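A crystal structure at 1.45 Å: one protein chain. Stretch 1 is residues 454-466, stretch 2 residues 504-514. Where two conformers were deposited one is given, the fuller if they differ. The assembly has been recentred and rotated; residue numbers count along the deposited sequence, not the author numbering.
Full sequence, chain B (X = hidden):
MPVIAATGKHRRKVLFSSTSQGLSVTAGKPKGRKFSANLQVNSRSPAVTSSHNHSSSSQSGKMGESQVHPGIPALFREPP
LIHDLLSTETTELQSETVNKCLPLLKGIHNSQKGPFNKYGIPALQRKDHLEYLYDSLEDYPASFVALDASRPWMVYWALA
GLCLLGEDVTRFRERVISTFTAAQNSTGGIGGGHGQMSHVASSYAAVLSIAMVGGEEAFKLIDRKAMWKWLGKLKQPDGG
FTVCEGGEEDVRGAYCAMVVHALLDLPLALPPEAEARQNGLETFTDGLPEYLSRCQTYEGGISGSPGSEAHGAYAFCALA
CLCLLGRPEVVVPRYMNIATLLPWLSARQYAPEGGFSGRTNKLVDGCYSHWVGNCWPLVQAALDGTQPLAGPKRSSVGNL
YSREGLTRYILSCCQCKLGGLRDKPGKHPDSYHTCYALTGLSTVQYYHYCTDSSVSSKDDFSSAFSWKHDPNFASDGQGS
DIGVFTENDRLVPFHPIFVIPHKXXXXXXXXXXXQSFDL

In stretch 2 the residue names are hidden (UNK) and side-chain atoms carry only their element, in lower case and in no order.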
# COMPACT_ATOMS: atom_id res chain seq x y z
N SER B 454 21.78 15.53 8.85
CA SER B 454 20.35 15.77 8.82
C SER B 454 19.99 17.22 8.79
O SER B 454 20.69 18.01 9.39
CB SER B 454 19.69 15.07 10.02
OG SER B 454 18.27 15.29 10.02
N VAL B 455 18.93 17.59 8.08
CA VAL B 455 18.44 18.97 8.17
C VAL B 455 17.69 19.22 9.47
O VAL B 455 17.48 20.37 9.84
CB VAL B 455 17.58 19.44 6.97
CG1 VAL B 455 18.32 19.29 5.65
CG2 VAL B 455 16.28 18.72 6.92
N SER B 456 17.29 18.16 10.17
CA SER B 456 16.63 18.36 11.46
C SER B 456 17.63 18.65 12.55
O SER B 456 18.74 18.06 12.57
CB SER B 456 15.80 17.14 11.87
OG SER B 456 15.25 17.30 13.19
N SER B 457 17.24 19.56 13.44
CA SER B 457 18.02 19.88 14.62
C SER B 457 17.78 18.90 15.76
O SER B 457 18.54 18.88 16.74
CB SER B 457 17.72 21.31 15.06
OG SER B 457 18.14 22.22 14.06
N LYS B 458 16.75 18.07 15.65
CA LYS B 458 16.33 17.18 16.74
C LYS B 458 16.60 15.70 16.42
O LYS B 458 16.80 15.32 15.25
CB LYS B 458 14.81 17.37 17.01
CG LYS B 458 14.44 18.84 17.21
CD LYS B 458 12.95 19.04 17.37
CE LYS B 458 12.64 20.51 17.72
NZ LYS B 458 11.27 20.73 18.29
N ASP B 459 16.53 14.84 17.44
CA ASP B 459 16.90 13.43 17.24
C ASP B 459 15.81 12.52 16.63
O ASP B 459 16.14 11.62 15.89
CB ASP B 459 17.34 12.76 18.56
CG ASP B 459 18.64 13.29 19.09
OD1 ASP B 459 19.34 14.05 18.37
OD2 ASP B 459 18.94 12.83 20.25
N ASP B 460 14.53 12.71 16.98
CA ASP B 460 13.46 11.70 16.71
C ASP B 460 13.37 11.04 15.31
O ASP B 460 13.28 9.78 15.13
CB ASP B 460 12.11 12.41 16.93
CG ASP B 460 12.22 13.46 17.91
OD1 ASP B 460 12.17 12.95 19.10
OD2 ASP B 460 12.42 14.68 17.46
N PHE B 461 13.33 11.94 14.34
CA PHE B 461 13.16 11.67 12.94
C PHE B 461 14.46 12.08 12.26
O PHE B 461 14.42 12.42 11.08
CB PHE B 461 12.02 12.54 12.41
CG PHE B 461 10.68 12.27 13.07
CD1 PHE B 461 9.92 11.14 12.72
CD2 PHE B 461 10.15 13.15 13.96
CE1 PHE B 461 8.65 10.87 13.33
CE2 PHE B 461 8.90 12.88 14.61
CZ PHE B 461 8.11 11.79 14.25
N SER B 462 15.61 12.04 12.94
CA SER B 462 16.80 12.63 12.32
C SER B 462 17.19 11.93 11.02
O SER B 462 17.52 12.60 10.02
CB SER B 462 17.97 12.68 13.33
OG SER B 462 19.11 13.26 12.78
N SER B 463 17.12 10.60 11.00
CA SER B 463 17.49 9.88 9.80
C SER B 463 16.56 10.23 8.64
O SER B 463 16.99 10.38 7.49
CB SER B 463 17.46 8.39 10.12
OG SER B 463 17.78 7.63 8.96
N ALA B 464 15.28 10.39 8.93
CA ALA B 464 14.31 10.71 7.86
C ALA B 464 14.64 11.99 7.16
O ALA B 464 14.29 12.16 6.00
CB ALA B 464 12.88 10.82 8.43
N PHE B 465 15.30 12.91 7.87
CA PHE B 465 15.70 14.19 7.28
C PHE B 465 17.15 14.20 6.80
O PHE B 465 17.72 15.29 6.56
CB PHE B 465 15.35 15.37 8.21
CG PHE B 465 13.84 15.55 8.36
CD1 PHE B 465 13.10 16.13 7.32
CD2 PHE B 465 13.15 15.08 9.48
CE1 PHE B 465 11.71 16.24 7.40
CE2 PHE B 465 11.73 15.20 9.55
CZ PHE B 465 11.04 15.78 8.52
N SER B 466 17.74 13.02 6.68
CA SER B 466 19.13 12.87 6.26
C SER B 466 19.22 12.34 4.83
O SER B 466 20.32 12.18 4.30
CB SER B 466 19.85 11.92 7.21
OG SER B 466 19.56 10.57 6.91
N UNK B 504 11.18 20.61 -0.28
CA UNK B 504 9.88 20.95 0.27
C UNK B 504 9.73 20.32 1.67
O UNK B 504 9.18 20.95 2.61
c UNK B 504 8.78 20.37 -0.63
o UNK B 504 8.92 20.84 -1.97
N UNK B 505 10.18 19.07 1.82
CA UNK B 505 10.05 18.38 3.13
C UNK B 505 10.97 19.06 4.14
O UNK B 505 10.59 19.26 5.33
c UNK B 505 10.45 16.88 3.02
N UNK B 506 12.17 19.42 3.69
CA UNK B 506 13.11 20.09 4.57
C UNK B 506 12.55 21.43 5.03
O UNK B 506 12.61 21.76 6.23
c UNK B 506 16.70 21.84 3.79
c UNK B 506 14.49 20.34 3.84
o UNK B 506 17.42 22.70 4.34
c UNK B 506 15.39 21.41 4.55
o UNK B 506 17.04 21.37 2.70
N UNK B 507 12.06 22.23 4.09
CA UNK B 507 11.66 23.59 4.42
C UNK B 507 10.50 23.61 5.42
O UNK B 507 10.48 24.43 6.35
o UNK B 507 12.07 25.27 1.18
o UNK B 507 13.55 24.77 2.76
c UNK B 507 11.22 24.36 3.18
c UNK B 507 12.38 24.84 2.31
N UNK B 508 9.51 22.72 5.25
CA UNK B 508 8.41 22.74 6.17
C UNK B 508 8.84 22.26 7.55
O UNK B 508 8.45 22.87 8.55
c UNK B 508 5.93 22.29 6.47
c UNK B 508 7.46 20.45 5.55
c UNK B 508 4.61 21.75 5.82
c UNK B 508 7.19 21.97 5.62
N UNK B 509 9.63 21.20 7.61
CA UNK B 509 10.09 20.68 8.92
C UNK B 509 10.91 21.75 9.66
O UNK B 509 10.71 21.97 10.86
n UNK B 509 11.58 18.03 12.18
c UNK B 509 10.77 18.44 11.06
n UNK B 509 12.14 16.86 14.09
c UNK B 509 11.70 18.94 9.94
c UNK B 509 10.96 19.43 8.70
n UNK B 509 10.10 16.47 13.04
c UNK B 509 11.26 17.12 13.09
N UNK B 510 11.82 22.41 8.94
CA UNK B 510 12.69 23.37 9.59
C UNK B 510 11.88 24.58 10.04
O UNK B 510 12.11 25.10 11.15
c UNK B 510 14.60 25.02 9.24
c UNK B 510 14.80 22.61 8.46
c UNK B 510 13.83 23.78 8.65
N UNK B 511 10.91 25.00 9.24
CA UNK B 511 10.06 26.12 9.66
C UNK B 511 9.34 25.79 10.96
O UNK B 511 9.30 26.60 11.91
c UNK B 511 9.04 26.52 8.57
c UNK B 511 4.66 28.96 10.67
c UNK B 511 8.74 29.12 8.63
c UNK B 511 6.07 27.09 10.04
c UNK B 511 4.90 27.59 10.60
c UNK B 511 8.29 27.82 8.89
c UNK B 511 7.01 27.98 9.53
c UNK B 511 6.75 29.37 9.62
n UNK B 511 7.80 30.03 9.04
c UNK B 511 5.57 29.87 10.18
N UNK B 512 8.76 24.59 11.00
CA UNK B 512 8.04 24.23 12.21
C UNK B 512 8.93 24.02 13.41
O UNK B 512 8.54 24.39 14.53
c UNK B 512 3.68 24.50 11.41
c UNK B 512 3.43 24.20 10.10
c UNK B 512 5.58 23.12 9.99
c UNK B 512 5.82 23.40 11.31
c UNK B 512 4.87 24.09 12.02
c UNK B 512 7.12 23.02 11.97
c UNK B 512 4.39 23.55 9.38
N UNK B 513 10.13 23.46 13.20
CA UNK B 513 11.10 23.33 14.29
C UNK B 513 11.42 24.66 14.95
O UNK B 513 11.78 24.70 16.15
c UNK B 513 13.67 20.61 13.29
c UNK B 513 12.32 21.23 13.68
o UNK B 513 13.74 19.39 13.18
c UNK B 513 12.41 22.71 13.79
o UNK B 513 14.71 21.32 13.15
N UNK B 514 11.32 25.72 14.17
CA UNK B 514 11.65 27.04 14.67
C UNK B 514 10.47 27.81 15.19
O UNK B 514 10.59 28.99 15.59
c UNK B 514 12.40 27.81 13.59
c UNK B 514 13.80 27.38 13.51
n UNK B 514 14.13 26.69 12.47
o UNK B 514 14.62 27.70 14.37
O HOH W 1 16.29 23.78 13.09

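Position 504 carries one carbon ending in one oxygen, out of reach of stretch 1: a serine, Ser-504. Position 505 has a single carbon pointing toward the loop, and its backbone O lies 3.8 Å from CE1 of Phe-465; this is Ala-505, small where the helix passes a buried ring.

At 506 three carbons run out to a pair of oxygens, leaving sideways, and the carbon bearing the oxygens lies 3.5 Å from Val-455 CG1: a glutamate, Glu-506. Position 507 is one carbon shorter before its two oxygens and points away from the loop: Asp-507. Position 508 has four carbons, forked at the first with one arm two carbons long; its end leads away from stretch 1 and it is buried without touching it, so it is Ile-508.

Position 509 shows three carbons, a nitrogen, then a carbon bearing two more nitrogens. One terminal nitrogen lies 3.4 Å from Phe-461 CD2, the other 4.0 Å from Asp-460 OD2. This is Arg-509, the residue with the largest area covered by the loop. Its CG sits 3.7 Å from the centroid of the Phe-465 ring, over the face, so the aliphatic part packs on the aromatic before the guanidinium reaches further. The approach of NH2 to Asp-460 brings opposite charges together, too far apart for a salt bridge.

Position 510 is one carbon carrying two others, one of them 3.8 Å from Val-455 O: Val-510. Position 511 has one carbon, then fused five- and six-membered rings of eight carbons and one nitrogen, Trp-511, and 512 a six-carbon ring on one carbon, Phe-512; both are out of reach of the loop.

Position 513 again has three carbons and two oxygens, but points toward stretch 1: one oxygen lies 2.6 Å from Ser-456 OG, the other 3.1 Å from Ser-457 N. This is Glu-513. Its OE2 accepts a hydrogen bond from the Ser-456 hydroxyl, and its OE1 accepts one from the Ser-457 amide, nearly straight at 170°. Position 514, two carbons with an oxygen and a nitrogen on the second, is Asn-514; its ND2 donates to Val-510 O at 2.9 Å.

The rule is a prepared carboxylate. One helical turn apart, Arg-509 NE and Glu-513 OE2 form a salt bridge at 2.7 Å, while both carboxylate oxygens still receive the loop. A water links Glu-513 OE1, 2.9 Å away, to Ser-457 OG at 2.6 Å. Ser-456 OG also accepts from Lys-458 N at 3.0 Å, so one hydroxyl accepts from the loop's backbone and donates to the carboxylate. Polar pairing thus fixes one end, and Phe-465 against Arg-509 packs beside it.

Stretch 2 (504-514) SAEDIRVWFEN
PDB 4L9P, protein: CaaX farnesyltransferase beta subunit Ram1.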